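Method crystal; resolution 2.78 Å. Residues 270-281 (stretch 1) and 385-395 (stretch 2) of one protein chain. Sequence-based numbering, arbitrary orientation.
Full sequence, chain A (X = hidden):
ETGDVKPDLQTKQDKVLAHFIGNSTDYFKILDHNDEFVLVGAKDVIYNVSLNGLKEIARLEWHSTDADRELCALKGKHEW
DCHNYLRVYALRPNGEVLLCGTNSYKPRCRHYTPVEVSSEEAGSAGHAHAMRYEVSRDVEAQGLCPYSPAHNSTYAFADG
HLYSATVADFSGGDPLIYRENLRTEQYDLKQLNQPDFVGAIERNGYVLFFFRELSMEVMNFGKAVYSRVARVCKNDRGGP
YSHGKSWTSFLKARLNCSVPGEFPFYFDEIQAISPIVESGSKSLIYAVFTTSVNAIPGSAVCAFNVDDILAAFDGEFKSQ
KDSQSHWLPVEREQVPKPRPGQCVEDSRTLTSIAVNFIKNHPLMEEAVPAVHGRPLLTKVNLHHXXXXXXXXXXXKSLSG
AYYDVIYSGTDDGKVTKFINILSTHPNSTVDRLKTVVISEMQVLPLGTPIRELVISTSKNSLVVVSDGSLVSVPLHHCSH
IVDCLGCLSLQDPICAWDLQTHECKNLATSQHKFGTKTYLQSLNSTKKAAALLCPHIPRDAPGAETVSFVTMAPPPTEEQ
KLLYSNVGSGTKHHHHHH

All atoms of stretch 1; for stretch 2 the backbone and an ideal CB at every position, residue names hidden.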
# COMPACT_ATOMS: atom_id res chain seq x y z
N ILE A 270 -4.24 -3.48 8.99
CA ILE A 270 -3.99 -3.07 7.62
C ILE A 270 -3.03 -4.04 6.96
O ILE A 270 -2.15 -4.63 7.61
CB ILE A 270 -3.45 -1.62 7.59
CG1 ILE A 270 -3.48 -1.06 6.17
CG2 ILE A 270 -2.04 -1.56 8.16
CD1 ILE A 270 -3.23 0.43 6.12
N GLN A 271 -3.20 -4.23 5.65
CA GLN A 271 -2.45 -5.26 4.94
C GLN A 271 -1.72 -4.70 3.73
O GLN A 271 -0.66 -5.19 3.35
CB GLN A 271 -3.38 -6.40 4.51
CG GLN A 271 -4.02 -7.16 5.66
CD GLN A 271 -3.01 -7.97 6.44
OE1 GLN A 271 -2.03 -8.48 5.89
NE2 GLN A 271 -3.24 -8.10 7.74
N ALA A 272 -2.29 -3.66 3.11
CA ALA A 272 -1.70 -3.07 1.92
C ALA A 272 -2.29 -1.69 1.69
O ALA A 272 -3.41 -1.40 2.13
CB ALA A 272 -1.93 -3.94 0.68
N ILE A 273 -1.53 -0.83 1.01
CA ILE A 273 -1.99 0.48 0.60
C ILE A 273 -1.62 0.70 -0.86
O ILE A 273 -0.74 0.04 -1.41
CB ILE A 273 -1.42 1.62 1.47
CG1 ILE A 273 0.10 1.73 1.27
CG2 ILE A 273 -1.77 1.42 2.93
CD1 ILE A 273 0.70 2.98 1.89
N SER A 274 -2.30 1.64 -1.48
CA SER A 274 -2.04 2.09 -2.83
C SER A 274 -1.31 3.42 -2.80
O SER A 274 -1.27 4.10 -1.77
CB SER A 274 -3.35 2.23 -3.60
OG SER A 274 -4.12 3.31 -3.10
N PRO A 275 -0.70 3.83 -3.91
CA PRO A 275 -0.15 5.19 -3.99
C PRO A 275 -1.26 6.22 -3.84
O PRO A 275 -2.45 5.91 -3.90
CB PRO A 275 0.49 5.25 -5.38
CG PRO A 275 0.74 3.83 -5.75
CD PRO A 275 -0.37 3.04 -5.11
N ILE A 276 -0.85 7.47 -3.63
CA ILE A 276 -1.84 8.54 -3.52
C ILE A 276 -2.58 8.67 -4.84
O ILE A 276 -1.97 8.84 -5.91
CB ILE A 276 -1.17 9.86 -3.12
CG1 ILE A 276 -0.66 9.79 -1.69
CG2 ILE A 276 -2.16 11.01 -3.26
CD1 ILE A 276 -0.16 11.11 -1.15
N VAL A 277 -3.90 8.57 -4.78
CA VAL A 277 -4.77 8.64 -5.95
C VAL A 277 -5.39 10.03 -6.01
O VAL A 277 -5.82 10.58 -4.99
CB VAL A 277 -5.85 7.55 -5.89
CG1 VAL A 277 -6.91 7.78 -6.96
CG2 VAL A 277 -5.23 6.18 -6.06
N GLU A 278 -5.42 10.61 -7.21
CA GLU A 278 -6.01 11.93 -7.43
C GLU A 278 -7.40 11.74 -8.03
O GLU A 278 -7.54 11.51 -9.23
CB GLU A 278 -5.11 12.78 -8.33
CG GLU A 278 -3.75 13.08 -7.74
CD GLU A 278 -3.81 13.97 -6.51
OE1 GLU A 278 -4.83 14.68 -6.33
OE2 GLU A 278 -2.85 13.95 -5.71
N SER A 279 -8.42 11.84 -7.18
CA SER A 279 -9.82 11.72 -7.61
C SER A 279 -10.44 13.11 -7.48
O SER A 279 -10.91 13.50 -6.42
CB SER A 279 -10.57 10.68 -6.77
OG SER A 279 -9.95 9.41 -6.82
N GLY A 280 -10.43 13.85 -8.59
CA GLY A 280 -10.93 15.21 -8.55
C GLY A 280 -10.04 16.09 -7.70
O GLY A 280 -8.81 16.05 -7.79
N SER A 281 -10.67 16.91 -6.86
CA SER A 281 -9.94 17.80 -5.97
C SER A 281 -9.43 17.11 -4.72
O SER A 281 -8.85 17.77 -3.86
CB SER A 281 -10.83 18.98 -5.58
OG SER A 281 -11.96 18.54 -4.84
N UNK A 385 -9.01 -13.94 2.31
CA UNK A 385 -8.81 -12.58 2.77
C UNK A 385 -8.20 -11.74 1.66
O UNK A 385 -7.46 -12.26 0.81
CB UNK A 385 -7.92 -12.55 4.02
N UNK A 386 -8.50 -10.45 1.67
CA UNK A 386 -7.89 -9.53 0.72
C UNK A 386 -6.45 -9.22 1.11
O UNK A 386 -6.12 -9.14 2.29
CB UNK A 386 -8.70 -8.24 0.63
N UNK A 387 -5.60 -9.06 0.09
CA UNK A 387 -4.16 -8.92 0.34
C UNK A 387 -3.52 -7.77 -0.43
O UNK A 387 -2.53 -7.19 0.05
CB UNK A 387 -3.45 -10.22 -0.02
N UNK A 388 -4.05 -7.40 -1.59
CA UNK A 388 -3.44 -6.40 -2.45
C UNK A 388 -4.48 -5.37 -2.87
O UNK A 388 -5.68 -5.57 -2.71
CB UNK A 388 -2.81 -7.06 -3.68
N UNK A 389 -3.99 -4.25 -3.42
CA UNK A 389 -4.85 -3.13 -3.79
C UNK A 389 -4.21 -2.39 -4.95
O UNK A 389 -2.98 -2.27 -5.03
CB UNK A 389 -5.08 -2.19 -2.60
N UNK A 390 -5.04 -1.90 -5.87
CA UNK A 390 -4.61 -1.07 -6.98
C UNK A 390 -5.83 -0.34 -7.52
O UNK A 390 -6.95 -0.85 -7.43
CB UNK A 390 -3.93 -1.90 -8.07
N UNK A 391 -5.61 0.86 -8.06
CA UNK A 391 -6.70 1.74 -8.47
C UNK A 391 -6.43 2.26 -9.88
O UNK A 391 -5.31 2.68 -10.18
CB UNK A 391 -6.86 2.90 -7.49
N UNK A 392 -7.46 2.22 -10.73
CA UNK A 392 -7.48 2.97 -11.98
C UNK A 392 -8.36 4.19 -11.77
O UNK A 392 -9.59 4.07 -11.80
CB UNK A 392 -7.98 2.11 -13.14
N UNK A 393 -7.79 5.37 -11.54
CA UNK A 393 -8.60 6.50 -11.09
C UNK A 393 -9.29 7.24 -12.22
O UNK A 393 -8.79 7.34 -13.34
CB UNK A 393 -7.73 7.48 -10.31
N UNK A 394 -10.49 7.74 -11.90
CA UNK A 394 -11.22 8.69 -12.73
C UNK A 394 -11.50 8.13 -14.13
O UNK A 394 -11.20 8.76 -15.15
CB UNK A 394 -10.43 10.00 -12.84
N UNK A 395 -12.07 6.93 -14.16
CA UNK A 395 -12.55 6.36 -15.42
C UNK A 395 -13.87 7.03 -15.78
O UNK A 395 -14.82 7.01 -15.00
CB UNK A 395 -12.72 4.84 -15.32

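Stretch 2 runs roughly parallel to both strands of stretch 1, with no hydrogen bond between them. The contact is packing, with backbone atoms taking part.

Position 385 has its CA-to-CB bond toward stretch 1, but nothing there lies near the ideal CB. Many residues would suit, long polar ones included. It is R385, which makes no contact here.

Position 386 points sideways, and stretch 1 sets little restriction; apolar or polar residues would suit. It is L386, whose end leads away; L386 O lies 4.4 Å from Q271 CG.

Positions 387 and 388 both point away. Small, polar or larger residues would all suit as far as stretch 1 goes. The residues are T387 and A388; T387 O is 3.4 Å from A272 CB, and A388 CA is 4.3 Å from A272 CB.

Position 389 points toward stretch 1. Its ideal CB is 4.8 Å from I273 C and 4.9 Å from both A272 CB and S274 CB. The gap has room for a few more carbons and offers an apolar methyl, so valine, isoleucine or leucine would be plausible. The extended backbone agrees with a beta-branched choice. It is I389, chi1 t and chi2 p. I389 CG2 enters the gap, 4.0 Å from A272 CB and 3.4 Å from I273 C.

Position 390 points away; stretch 1 would allow small or larger residues alike. It is A390.

Position 391 points toward V277, with the ideal CB of 391 3.9 Å from V277 CG2. The ideal CB of 391 is 5.2 Å from S274 OG. A compact apolar side chain would suit, such as valine, alanine or isoleucine. It is V391, chi1 t. V391 CB packs 3.9 Å from V277 CG2, and V391 CG2 is 4.4 Å from S274 OG.

Position 392 points away, so many residues fit. It is H392.

Position 393 points toward stretch 1, and its ideal CB is already a tight 3.5 Å from V277 CG1. A small or compact apolar residue is favoured. Phi of -83° also permits proline. It is P393, and P393 CB packs 3.5 Å from V277 CG1.

Position 394 has positive phi, 58°, which suits glycine or asparagine, though others can adopt it. The ideal CB of 394 points toward stretch 1, 4.9 Å from the acceptor E278 O, so a polar chain could also run along this edge. It is Q394, with Q394 CG 3.7 Å from E278 O and Q394 NE2 3.5 Å from S279 CB.

Position 395 is out of reach; any residue would suit stretch 1. It is V395.

Stretch 2 (385-395) RLTAIAVHPQV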
# COMPACT_ATOMS: atom_id res chain seq x y z
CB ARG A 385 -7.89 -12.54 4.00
CG ARG A 385 -8.38 -13.33 5.20
CD ARG A 385 -7.31 -13.42 6.28
NE ARG A 385 -7.79 -14.06 7.50
CZ ARG A 385 -8.25 -13.40 8.56
NH1 ARG A 385 -8.29 -12.07 8.55
NH2 ARG A 385 -8.67 -14.06 9.63
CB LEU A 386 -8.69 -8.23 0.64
CG LEU A 386 -10.15 -8.32 0.16
CD1 LEU A 386 -10.77 -6.93 0.11
CD2 LEU A 386 -10.25 -9.00 -1.20
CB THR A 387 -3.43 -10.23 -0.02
OG1 THR A 387 -3.68 -10.56 -1.39
CG2 THR A 387 -3.90 -11.37 0.88
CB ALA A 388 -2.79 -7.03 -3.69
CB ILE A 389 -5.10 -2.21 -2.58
CG1 ILE A 389 -6.04 -1.06 -2.94
CG2 ILE A 389 -3.78 -1.68 -2.04
CD1 ILE A 389 -7.50 -1.44 -2.90
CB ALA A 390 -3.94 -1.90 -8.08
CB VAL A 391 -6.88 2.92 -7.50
CG1 VAL A 391 -8.00 3.83 -7.97
CG2 VAL A 391 -7.16 2.42 -6.09
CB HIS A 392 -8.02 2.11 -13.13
CG HIS A 392 -7.98 2.78 -14.47
ND1 HIS A 392 -8.45 2.18 -15.62
CD2 HIS A 392 -7.53 4.00 -14.84
CE1 HIS A 392 -8.29 3.01 -16.64
NE2 HIS A 392 -7.74 4.12 -16.20
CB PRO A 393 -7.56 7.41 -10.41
CG PRO A 393 -6.30 7.13 -11.15
CD PRO A 393 -6.35 5.67 -11.53
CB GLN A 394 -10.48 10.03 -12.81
CG GLN A 394 -10.36 10.74 -11.47
CD GLN A 394 -11.71 11.05 -10.85
OE1 GLN A 394 -12.38 12.02 -11.23
NE2 GLN A 394 -12.13 10.23 -9.89
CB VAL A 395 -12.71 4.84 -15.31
CG1 VAL A 395 -13.26 4.27 -16.60
CG2 VAL A 395 -11.37 4.20 -14.97
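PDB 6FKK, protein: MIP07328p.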